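Local coordinates for protein putative oxidoreductase molybdopterin-binding subunit (Sulfolobus tokodaii, PDB 4ZOH) that probably serves as the large molybdopterin-binding subunit of a xanthine dehydrogenase and aldehyde oxidase family oxidoreductase, holding molybdenum on a pterin cytosine dinucleotide, at residues A[403-408]-A[687-692]; A[681-686]-A[692-697]; A[576-579]-A[583-586]. All blocks are in the same frame, centred on the assembly; numbering follows the deposited sequence.

In the fold
Interaction 1 ties helix 673-688 to edge strand 405-412 of a mixed sheet by a disulfide, interaction 2 packs the tail at 692-697 on the same helix, and interaction 3 pairs strands 568-577 and 583-593 of that sheet. The centres of interactions 1 and 2 lie about 8 Å apart, those of 1 and 3 about 10 Å, and those of 2 and 3 about 13 Å. The Glu687 OE2 to Ile694 N hydrogen bond joins the first two; the salt bridge from Lys576 to Asp403 joins the first and third. Val583 on Val686 and Val585 on Ile682 link interactions 3 and 2. The pterin cytosine dinucleotide pocket extends to residue 672, just before helix 673-688.

Interaction 1 (A[403-408]-A[687-692]); sequences DGCVGV and EQCIKK
Cys405 and Cys689 bring their backbones together, CA to CA 5.5 Å, where strand 405-412 begins, near the C-terminal part of helix 673-688. A disulfide spans the gap, Cys405 SG to Cys689 SG 2.0 Å, and its CB-SG-SG-CB torsion of 83° is near the relaxed right angle of a disulfide. On the strand side, SG stands beside the backbone N and opposite the carbonyl carbon (chi1 -66°), which carries it across to Cys689. Gln688 supplies the second contact. Its CB faces Cys405 CB at 4.1 Å, and Gln688 CG lies 3.2 Å from Val406 O, a close van der Waals contact of a methylene with a carbonyl oxygen and not a hydrogen bond. A bend at chi2 (-55°) then turns the amide away from the strand, where NE2 hydrogen-bonds Asp352 OD1. Val406 O is itself hydrogen-bonded by Gln358 NE2, so its polar need is met outside the two segments. The disulfide thus closes a covalent loop over 283 intervening residues. Around it, backbone hydrogen bonds between Cys405 and Val575 and between Gly407 and Ala573 join the strand to 568-577, while Val406 turns from the disulfide to pack against helix 385-401.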
ATOM      1  N   ASP A 403      47.162  30.891  -7.733  1.00 38.84           N
ATOM      2  CA  ASP A 403      46.554  32.226  -7.858  1.00 44.98           C
ATOM      3  C   ASP A 403      45.168  32.240  -7.122  1.00 47.27           C
ATOM      4  O   ASP A 403      44.282  31.412  -7.413  1.00 42.25           O
ATOM      5  CB  ASP A 403      46.424  32.558  -9.349  1.00 48.68           C
ATOM      6  CG  ASP A 403      45.463  33.686  -9.634  1.00 53.66           C
ATOM      7  OD1 ASP A 403      45.551  34.745  -8.978  1.00 61.32           O
ATOM      8  OD2 ASP A 403      44.631  33.538 -10.567  1.00 62.62           O
ATOM      9  N   GLY A 404      45.009  33.168  -6.183  1.00 44.02           N
ATOM     10  CA  GLY A 404      43.813  33.269  -5.328  1.00 48.29           C
ATOM     11  C   GLY A 404      44.203  33.403  -3.856  1.00 45.95           C
ATOM     12  O   GLY A 404      45.395  33.529  -3.512  1.00 41.00           O
ATOM     13  N   CYS A 405      43.213  33.339  -2.973  1.00 41.14           N
ATOM     14  CA  CYS A 405      43.463  33.521  -1.534  1.00 33.54           C
ATOM     15  C   CYS A 405      43.191  32.272  -0.780  1.00 32.83           C
ATOM     16  O   CYS A 405      42.254  31.539  -1.088  1.00 31.85           O
ATOM     17  CB  CYS A 405      42.532  34.593  -1.046  1.00 41.46           C
ATOM     18  SG  CYS A 405      43.011  36.127  -1.814  1.00 41.32           S
ATOM     19  N   VAL A 406      44.036  31.996   0.193  1.00 28.94           N
ATOM     20  CA  VAL A 406      43.908  30.763   0.936  1.00 27.60           C
ATOM     21  C   VAL A 406      43.221  30.993   2.290  1.00 28.09           C
ATOM     22  O   VAL A 406      43.459  32.023   2.916  1.00 27.94           O
ATOM     23  CB  VAL A 406      45.252  30.099   1.124  1.00 27.16           C
ATOM     24  CG1 VAL A 406      45.077  28.730   1.806  1.00 26.08           C
ATOM     25  CG2 VAL A 406      45.957  29.956  -0.251  1.00 28.81           C
ATOM     26  N   GLY A 407      42.376  30.037   2.715  1.00 26.88           N
ATOM     27  CA  GLY A 407      41.846  30.043   4.064  1.00 24.29           C
ATOM     28  C   GLY A 407      41.984  28.679   4.564  1.00 26.12           C
ATOM     29  O   GLY A 407      41.896  27.695   3.788  1.00 26.84           O
ATOM     30  N   VAL A 408      42.282  28.585   5.850  1.00 24.71           N
ATOM     31  CA  VAL A 408      42.315  27.275   6.488  1.00 25.71           C
ATOM     32  C   VAL A 408      41.453  27.294   7.743  1.00 27.45           C
ATOM     33  O   VAL A 408      41.180  28.392   8.276  1.00 26.76           O
ATOM     34  CB  VAL A 408      43.757  26.788   6.754  1.00 28.76           C
ATOM     35  CG1 VAL A 408      44.703  27.397   5.717  1.00 29.63           C
ATOM     36  CG2 VAL A 408      44.279  27.096   8.126  1.00 29.00           C
ATOM     37  N   GLU A 687      38.353  36.277   3.496  1.00 27.08           N
ATOM     38  CA  GLU A 687      38.783  37.390   4.297  1.00 30.88           C
ATOM     39  C   GLU A 687      40.181  37.784   3.852  1.00 30.37           C
ATOM     40  O   GLU A 687      40.435  38.974   3.715  1.00 34.24           O
ATOM     41  CB  GLU A 687      38.790  37.030   5.777  1.00 31.38           C
ATOM     42  CG  GLU A 687      39.225  38.187   6.660  1.00 32.47           C
ATOM     43  CD  GLU A 687      39.014  37.892   8.144  1.00 30.59           C
ATOM     44  OE1 GLU A 687      39.596  36.920   8.664  1.00 31.55           O
ATOM     45  OE2 GLU A 687      38.223  38.617   8.759  1.00 29.70           O
ATOM     46  N   GLN A 688      41.051  36.780   3.636  1.00 30.45           N
ATOM     47  CA  GLN A 688      42.376  36.965   3.014  1.00 33.03           C
ATOM     48  C   GLN A 688      42.310  37.769   1.744  1.00 33.68           C
ATOM     49  O   GLN A 688      43.119  38.643   1.582  1.00 39.18           O
ATOM     50  CB  GLN A 688      43.114  35.654   2.822  1.00 31.48           C
ATOM     51  CG  GLN A 688      43.490  35.007   4.128  1.00 32.51           C
ATOM     52  CD  GLN A 688      44.272  35.980   4.956  1.00 41.81           C
ATOM     53  OE1 GLN A 688      45.378  36.413   4.552  1.00 35.88           O
ATOM     54  NE2 GLN A 688      43.681  36.412   6.091  1.00 35.16           N
ATOM     55  N   CYS A 689      41.314  37.548   0.881  1.00 42.64           N
ATOM     56  CA  CYS A 689      41.125  38.379  -0.338  1.00 38.69           C
ATOM     57  C   CYS A 689      40.588  39.796  -0.138  1.00 42.65           C
ATOM     58  O   CYS A 689      40.573  40.545  -1.081  1.00 42.14           O
ATOM     59  CB  CYS A 689      40.338  37.616  -1.492  1.00 39.43           C
ATOM     60  SG  CYS A 689      41.388  36.754  -2.747  1.00 44.81           S
ATOM     61  N   ILE A 690      40.099  40.219   1.018  1.00 47.30           N
ATOM     62  CA  ILE A 690      39.322  41.483   0.905  1.00 43.11           C
ATOM     63  C   ILE A 690      39.788  42.879   1.253  1.00 48.63           C
ATOM     64  O   ILE A 690      39.398  43.809   0.542  1.00 65.82           O
ATOM     65  CB  ILE A 690      37.825  41.448   1.295  1.00 45.56           C
ATOM     66  CG1 ILE A 690      37.580  40.587   2.539  1.00 41.81           C
ATOM     67  CG2 ILE A 690      36.977  41.221   0.054  1.00 40.90           C
ATOM     68  CD1 ILE A 690      36.235  40.877   3.178  1.00 41.56           C
ATOM     69  N   LYS A 691      40.513  43.137   2.323  1.00 55.20           N
ATOM     70  CA  LYS A 691      40.784  42.300   3.425  1.00 55.33           C
ATOM     71  C   LYS A 691      40.234  43.308   4.460  1.00 59.21           C
ATOM     72  O   LYS A 691      40.875  44.310   4.779  1.00 54.00           O
ATOM     73  CB  LYS A 691      42.299  42.059   3.539  1.00 62.94           C
ATOM     74  CG  LYS A 691      43.146  42.687   2.420  1.00 67.16           C
ATOM     75  CD  LYS A 691      44.601  42.255   2.471  1.00 74.18           C
ATOM     76  CE  LYS A 691      44.943  41.328   1.314  1.00 81.78           C
ATOM     77  NZ  LYS A 691      45.933  40.282   1.730  1.00 86.50           N
ATOM     78  N   LYS A 692      38.954  43.124   4.806  1.00 59.35           N
ATOM     79  CA  LYS A 692      38.339  43.685   5.989  1.00 56.93           C
ATOM     80  C   LYS A 692      37.924  42.483   6.801  1.00 51.09           C
ATOM     81  O   LYS A 692      37.873  41.350   6.301  1.00 53.44           O
ATOM     82  CB  LYS A 692      37.065  44.479   5.703  1.00 56.78           C
ATOM     83  CG  LYS A 692      36.899  45.114   4.339  1.00 60.24           C
ATOM     84  CD  LYS A 692      35.510  45.764   4.299  1.00 64.06           C
ATOM     85  CE  LYS A 692      34.448  44.822   3.727  1.00 65.92           C
ATOM     86  NZ  LYS A 692      33.183  45.461   3.231  1.00 57.72           N
TER

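Interaction 2 (A[681-686]-A[692-697])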
ATOM      1  N   THR A 681      36.484  27.733   6.979  1.00 25.86           N
ATOM      2  CA  THR A 681      37.526  27.584   5.909  1.00 25.92           C
ATOM      3  C   THR A 681      37.313  28.603   4.823  1.00 25.30           C
ATOM      4  O   THR A 681      38.227  29.391   4.487  1.00 27.48           O
ATOM      5  CB  THR A 681      37.569  26.185   5.290  1.00 20.85           C
ATOM      6  OG1 THR A 681      37.878  25.272   6.336  1.00 18.86           O
ATOM      7  CG2 THR A 681      38.789  26.069   4.244  1.00 21.14           C
ATOM      8  N   ILE A 682      36.078  28.657   4.355  1.00 25.49           N
ATOM      9  CA  ILE A 682      35.697  29.519   3.221  1.00 25.13           C
ATOM     10  C   ILE A 682      35.701  31.009   3.617  1.00 26.07           C
ATOM     11  O   ILE A 682      36.154  31.884   2.840  1.00 23.16           O
ATOM     12  CB  ILE A 682      34.339  29.095   2.578  1.00 22.49           C
ATOM     13  CG1 ILE A 682      34.428  27.696   1.868  1.00 22.39           C
ATOM     14  CG2 ILE A 682      33.859  30.206   1.678  1.00 20.83           C
ATOM     15  CD1 ILE A 682      35.401  27.693   0.715  1.00 23.84           C
ATOM     16  N   ILE A 683      35.128  31.305   4.799  1.00 26.24           N
ATOM     17  CA  ILE A 683      35.166  32.668   5.282  1.00 23.45           C
ATOM     18  C   ILE A 683      36.659  33.130   5.491  1.00 19.94           C
ATOM     19  O   ILE A 683      36.976  34.254   5.148  1.00 17.99           O
ATOM     20  CB  ILE A 683      34.321  32.919   6.579  1.00 24.53           C
ATOM     21  CG1 ILE A 683      32.810  32.606   6.340  1.00 19.77           C
ATOM     22  CG2 ILE A 683      34.547  34.413   6.974  1.00 24.06           C
ATOM     23  CD1 ILE A 683      32.148  33.585   5.328  1.00 16.98           C
ATOM     24  N   ASN A 684      37.508  32.291   6.059  1.00 19.61           N
ATOM     25  CA  ASN A 684      38.913  32.700   6.254  1.00 24.45           C
ATOM     26  C   ASN A 684      39.564  33.036   4.909  1.00 30.40           C
ATOM     27  O   ASN A 684      40.180  34.114   4.762  1.00 35.54           O
ATOM     28  CB  ASN A 684      39.688  31.649   7.038  1.00 22.19           C
ATOM     29  CG  ASN A 684      39.299  31.639   8.508  1.00 24.00           C
ATOM     30  OD1 ASN A 684      38.490  32.476   8.898  1.00 22.82           O
ATOM     31  ND2 ASN A 684      39.844  30.677   9.336  1.00 22.76           N
ATOM     32  N   ALA A 685      39.309  32.171   3.914  1.00 33.04           N
ATOM     33  CA  ALA A 685      39.750  32.393   2.525  1.00 28.61           C
ATOM     34  C   ALA A 685      39.297  33.710   1.997  1.00 27.00           C
ATOM     35  O   ALA A 685      40.167  34.477   1.513  1.00 29.13           O
ATOM     36  CB  ALA A 685      39.380  31.263   1.576  1.00 22.63           C
ATOM     37  N   VAL A 686      37.997  34.014   2.091  1.00 25.32           N
ATOM     38  CA  VAL A 686      37.479  35.240   1.490  1.00 22.54           C
ATOM     39  C   VAL A 686      38.084  36.458   2.197  1.00 26.53           C
ATOM     40  O   VAL A 686      38.271  37.539   1.596  1.00 24.25           O
ATOM     41  CB  VAL A 686      35.959  35.338   1.557  1.00 23.80           C
ATOM     42  CG1 VAL A 686      35.435  36.657   0.956  1.00 20.28           C
ATOM     43  CG2 VAL A 686      35.307  34.214   0.760  1.00 24.16           C
ATOM     44  N   LYS A 692      38.954  43.124   4.806  1.00 59.35           N
ATOM     45  CA  LYS A 692      38.339  43.685   5.989  1.00 56.93           C
ATOM     46  C   LYS A 692      37.924  42.483   6.801  1.00 51.09           C
ATOM     47  O   LYS A 692      37.873  41.350   6.301  1.00 53.44           O
ATOM     48  CB  LYS A 692      37.065  44.479   5.703  1.00 56.78           C
ATOM     49  CG  LYS A 692      36.899  45.114   4.339  1.00 60.24           C
ATOM     50  CD  LYS A 692      35.510  45.764   4.299  1.00 64.06           C
ATOM     51  CE  LYS A 692      34.448  44.822   3.727  1.00 65.92           C
ATOM     52  NZ  LYS A 692      33.183  45.461   3.231  1.00 57.72           N
ATOM     53  N   ARG A 693      37.582  42.732   8.057  1.00 42.48           N
ATOM     54  CA  ARG A 693      37.104  41.695   8.905  1.00 38.72           C
ATOM     55  C   ARG A 693      35.706  41.252   8.431  1.00 34.07           C
ATOM     56  O   ARG A 693      34.848  42.073   8.110  1.00 35.58           O
ATOM     57  CB  ARG A 693      37.084  42.168  10.358  1.00 38.08           C
ATOM     58  CG  ARG A 693      37.132  40.990  11.325  1.00 38.11           C
ATOM     59  CD  ARG A 693      37.167  41.507  12.739  1.00 40.36           C
ATOM     60  NE  ARG A 693      38.516  41.840  13.185  1.00 39.15           N
ATOM     61  CZ  ARG A 693      38.798  42.458  14.324  1.00 41.82           C
ATOM     62  NH1 ARG A 693      37.841  42.808  15.185  1.00 38.28           N
ATOM     63  NH2 ARG A 693      40.046  42.697  14.627  1.00 45.90           N
ATOM     64  N   ILE A 694      35.502  39.959   8.318  1.00 33.09           N
ATOM     65  CA  ILE A 694      34.115  39.432   8.053  1.00 32.98           C
ATOM     66  C   ILE A 694      33.453  38.985   9.378  1.00 28.71           C
ATOM     67  O   ILE A 694      34.017  38.133  10.096  1.00 27.97           O
ATOM     68  CB  ILE A 694      34.174  38.251   7.068  1.00 30.31           C
ATOM     69  CG1 ILE A 694      34.746  38.756   5.731  1.00 30.50           C
ATOM     70  CG2 ILE A 694      32.784  37.571   6.894  1.00 26.03           C
ATOM     71  CD1 ILE A 694      35.003  37.625   4.757  1.00 25.85           C
ATOM     72  N   THR A 695      32.313  39.588   9.708  1.00 30.89           N
ATOM     73  CA  THR A 695      31.676  39.378  11.027  1.00 33.38           C
ATOM     74  C   THR A 695      30.343  38.657  10.872  1.00 33.77           C
ATOM     75  O   THR A 695      29.811  38.133  11.838  1.00 35.97           O
ATOM     76  CB  THR A 695      31.407  40.715  11.802  1.00 30.37           C
ATOM     77  OG1 THR A 695      30.689  41.606  10.959  1.00 30.57           O
ATOM     78  CG2 THR A 695      32.698  41.408  12.255  1.00 31.91           C
ATOM     79  N   LYS A 696      29.807  38.620   9.658  1.00 30.01           N
ATOM     80  CA  LYS A 696      28.510  37.973   9.431  1.00 33.78           C
ATOM     81  C   LYS A 696      28.444  37.200   8.100  1.00 30.90           C
ATOM     82  O   LYS A 696      29.229  37.479   7.206  1.00 27.82           O
ATOM     83  CB  LYS A 696      27.401  39.015   9.505  1.00 32.86           C
ATOM     84  CG  LYS A 696      27.561  40.168   8.547  1.00 38.70           C
ATOM     85  CD  LYS A 696      26.197  40.729   8.106  1.00 44.22           C
ATOM     86  CE  LYS A 696      25.910  42.123   8.627  1.00 53.19           C
ATOM     87  NZ  LYS A 696      26.771  43.169   8.007  1.00 56.28           N
ATOM     88  N   MET A 697      27.489  36.272   7.978  1.00 26.94           N
ATOM     89  CA  MET A 697      27.289  35.504   6.750  1.00 25.82           C
ATOM     90  C   MET A 697      25.794  35.539   6.336  1.00 26.85           C
ATOM     91  O   MET A 697      24.967  35.802   7.177  1.00 28.97           O
ATOM     92  CB  MET A 697      27.671  34.071   7.009  1.00 23.31           C
ATOM     93  CG  MET A 697      29.077  33.855   7.435  1.00 23.23           C
ATOM     94  SD  MET A 697      29.506  32.162   7.814  1.00 24.82           S
ATOM     95  CE  MET A 697      28.609  31.759   9.374  1.00 25.16           C
TER
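Ile683 meets Ile694 and Met697 with different branches, dividing its side chain between two residues of the returning tail. Its CG2 touches Ile694 CG2 at 3.6 Å, while its CG1 lies 3.6 Å from Met697 SD and its CD1 3.7 Å from Met697 CG. The split follows from chi1 of -61°, which sets CG2 opposite the backbone N, while CG1 stands beside that N, anti to the carbonyl carbon, and faces Met697. Ile694 also reaches along the helix with its extended end: CD1 comes 3.9 Å from Val686 CG1, the two side chains crossing at about a right angle. In Met697, chi1 and the extended chi2 carry SD to Ile683 CG1; the bend at chi3 (-70°) sets only where the terminal methyl goes. The contact is wholly apolar and buried. Ile683 and Val686 are one turn apart on helix 673-688, and the irregular chain that follows turns back along the face carrying them. It runs between this helix and strand 149-161, an outer strand of the five-stranded mixed sheet. Farther out, polar bonds hold the tail in place. Glu687 OE2 accepts from Ile694 N, Arg345 NH2 donates to Ile694 O, and Thr695 pairs through its backbone with Ile156 of strand 149-161. The next layer also encloses the apolar cluster: Ala618 of helix 600-619 touches Ile683, and Tyr341 of helix 336-353 touches Met697.

Interaction 3 (A[576-579]-A[583-586])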
ATOM      1  N   LYS A 576      38.737  33.119  -5.252  1.00 25.57           N
ATOM      2  CA  LYS A 576      38.921  34.369  -5.965  1.00 27.36           C
ATOM      3  C   LYS A 576      37.640  35.169  -5.845  1.00 27.12           C
ATOM      4  O   LYS A 576      36.568  34.587  -5.752  1.00 25.78           O
ATOM      5  CB  LYS A 576      39.175  34.099  -7.458  1.00 34.85           C
ATOM      6  CG  LYS A 576      40.605  33.661  -7.780  1.00 41.85           C
ATOM      7  CD  LYS A 576      40.929  34.039  -9.221  1.00 55.17           C
ATOM      8  CE  LYS A 576      41.225  35.540  -9.363  1.00 57.41           C
ATOM      9  NZ  LYS A 576      42.623  35.926  -8.941  1.00 55.10           N
ATOM     10  N   VAL A 577      37.735  36.488  -5.834  1.00 25.50           N
ATOM     11  CA  VAL A 577      36.555  37.342  -5.797  1.00 28.01           C
ATOM     12  C   VAL A 577      36.700  38.188  -7.024  1.00 30.80           C
ATOM     13  O   VAL A 577      37.806  38.565  -7.322  1.00 35.58           O
ATOM     14  CB  VAL A 577      36.544  38.241  -4.523  1.00 27.91           C
ATOM     15  CG1 VAL A 577      35.330  39.130  -4.470  1.00 22.81           C
ATOM     16  CG2 VAL A 577      36.560  37.370  -3.281  1.00 28.78           C
ATOM     17  N   ASP A 578      35.623  38.479  -7.744  1.00 32.58           N
ATOM     18  CA  ASP A 578      35.737  39.231  -8.988  1.00 31.05           C
ATOM     19  C   ASP A 578      35.233  40.607  -8.754  1.00 33.69           C
ATOM     20  O   ASP A 578      34.918  40.968  -7.616  1.00 32.32           O
ATOM     21  CB  ASP A 578      35.103  38.525 -10.217  1.00 31.81           C
ATOM     22  CG  ASP A 578      33.596  38.523 -10.217  1.00 35.85           C
ATOM     23  OD1 ASP A 578      33.042  37.714 -10.972  1.00 40.74           O
ATOM     24  OD2 ASP A 578      32.924  39.290  -9.485  1.00 38.27           O
ATOM     25  N   GLY A 579      35.159  41.408  -9.816  1.00 32.55           N
ATOM     26  CA  GLY A 579      34.706  42.796  -9.670  1.00 31.88           C
ATOM     27  C   GLY A 579      33.242  42.995  -9.372  1.00 31.91           C
ATOM     28  O   GLY A 579      32.810  44.137  -9.229  1.00 32.19           O
ATOM     29  N   VAL A 583      32.234  35.269  -5.302  1.00 25.19           N
ATOM     30  CA  VAL A 583      33.275  34.416  -4.842  1.00 25.37           C
ATOM     31  C   VAL A 583      33.322  33.135  -5.657  1.00 29.24           C
ATOM     32  O   VAL A 583      32.316  32.504  -5.810  1.00 29.16           O
ATOM     33  CB  VAL A 583      33.036  34.075  -3.360  1.00 25.48           C
ATOM     34  CG1 VAL A 583      34.047  33.050  -2.822  1.00 25.40           C
ATOM     35  CG2 VAL A 583      33.161  35.338  -2.503  1.00 25.96           C
ATOM     36  N   PHE A 584      34.499  32.698  -6.093  1.00 28.89           N
ATOM     37  CA  PHE A 584      34.650  31.426  -6.818  1.00 28.03           C
ATOM     38  C   PHE A 584      35.587  30.623  -6.008  1.00 26.57           C
ATOM     39  O   PHE A 584      36.657  31.130  -5.691  1.00 29.57           O
ATOM     40  CB  PHE A 584      35.281  31.663  -8.222  1.00 29.35           C
ATOM     41  CG  PHE A 584      34.430  32.526  -9.086  1.00 30.99           C
ATOM     42  CD1 PHE A 584      33.439  31.949  -9.902  1.00 30.65           C
ATOM     43  CD2 PHE A 584      34.507  33.922  -8.988  1.00 32.20           C
ATOM     44  CE1 PHE A 584      32.591  32.754 -10.663  1.00 32.17           C
ATOM     45  CE2 PHE A 584      33.668  34.730  -9.733  1.00 35.57           C
ATOM     46  CZ  PHE A 584      32.714  34.147 -10.592  1.00 38.14           C
ATOM     47  N   VAL A 585      35.233  29.374  -5.693  1.00 26.29           N
ATOM     48  CA  VAL A 585      36.142  28.493  -4.969  1.00 25.10           C
ATOM     49  C   VAL A 585      36.866  27.591  -5.972  1.00 30.43           C
ATOM     50  O   VAL A 585      36.248  26.693  -6.534  1.00 31.45           O
ATOM     51  CB  VAL A 585      35.386  27.629  -3.943  1.00 24.70           C
ATOM     52  CG1 VAL A 585      36.339  26.722  -3.148  1.00 22.32           C
ATOM     53  CG2 VAL A 585      34.491  28.522  -3.064  1.00 24.07           C
ATOM     54  N   LYS A 586      38.182  27.750  -6.094  1.00 33.60           N
ATOM     55  CA  LYS A 586      39.020  26.987  -7.055  1.00 30.75           C
ATOM     56  C   LYS A 586      39.352  25.626  -6.630  1.00 30.18           C
ATOM     57  O   LYS A 586      39.339  24.655  -7.448  1.00 32.64           O
ATOM     58  CB  LYS A 586      40.347  27.710  -7.244  1.00 35.05           C
ATOM     59  CG  LYS A 586      40.185  29.049  -7.939  1.00 49.50           C
ATOM     60  CD  LYS A 586      39.196  28.986  -9.108  1.00 59.60           C
ATOM     61  CE  LYS A 586      38.785  30.365  -9.524  1.00 72.69           C
ATOM     62  NZ  LYS A 586      38.849  31.183  -8.280  1.00 76.31           N
TER
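Asp578 turns its carboxylate to the Phe584 ring through a chi1 of 73°, which places CG between the backbone N and the carbonyl carbon, while Phe584 sends its ring to meet it with CG opposite its own carbonyl carbon (chi1 -62°). Asp578 OD1 consequently arrives at the ring edge, 3.3 Å from Phe584 CE2, near the ring plane; the carboxylate and ring planes are inclined by 57°. Such an edge approach sets the acidic oxygen against the slightly positive ring hydrogens. The same OD1 forms a salt bridge with a basic side chain of another protein chain, and OD2 accepts a hydrogen bond from Thr580 OG1 in the connecting turn.

The backbones are joined by a reciprocal pair of hydrogen bonds, Lys576 N to Phe584 O at 2.9 Å and Phe584 N to Lys576 O at 2.8 Å, the second the straighter. Lys576 O additionally receives a CA-H contact from Val583 CA at 3.4 Å. On the face opposite Lys576 and Phe584, Val577 CG2 meets Val583 CG2 at 4.0 Å; both valines also touch Leu704. Lys586 folds its chain so that NZ makes a weak, 3.4 Å hydrogen bond to Phe584 O. Lys586 NZ also lies tightly against the aliphatic base of Lys576, 3.0 Å from Lys576 CB and close to CG, before Lys576 NZ departs to its salt bridge with Asp403 OD1; the NZ atoms of Lys576 and Lys586 end 6.1 Å apart. Lys576 with Phe584 as hydrogen-bonded pair, followed by Val577 with Val583 as non-hydrogen-bonded pair, is the alternating register of an antiparallel beta hairpin, here at the turn end of strands 568-577 and 583-593.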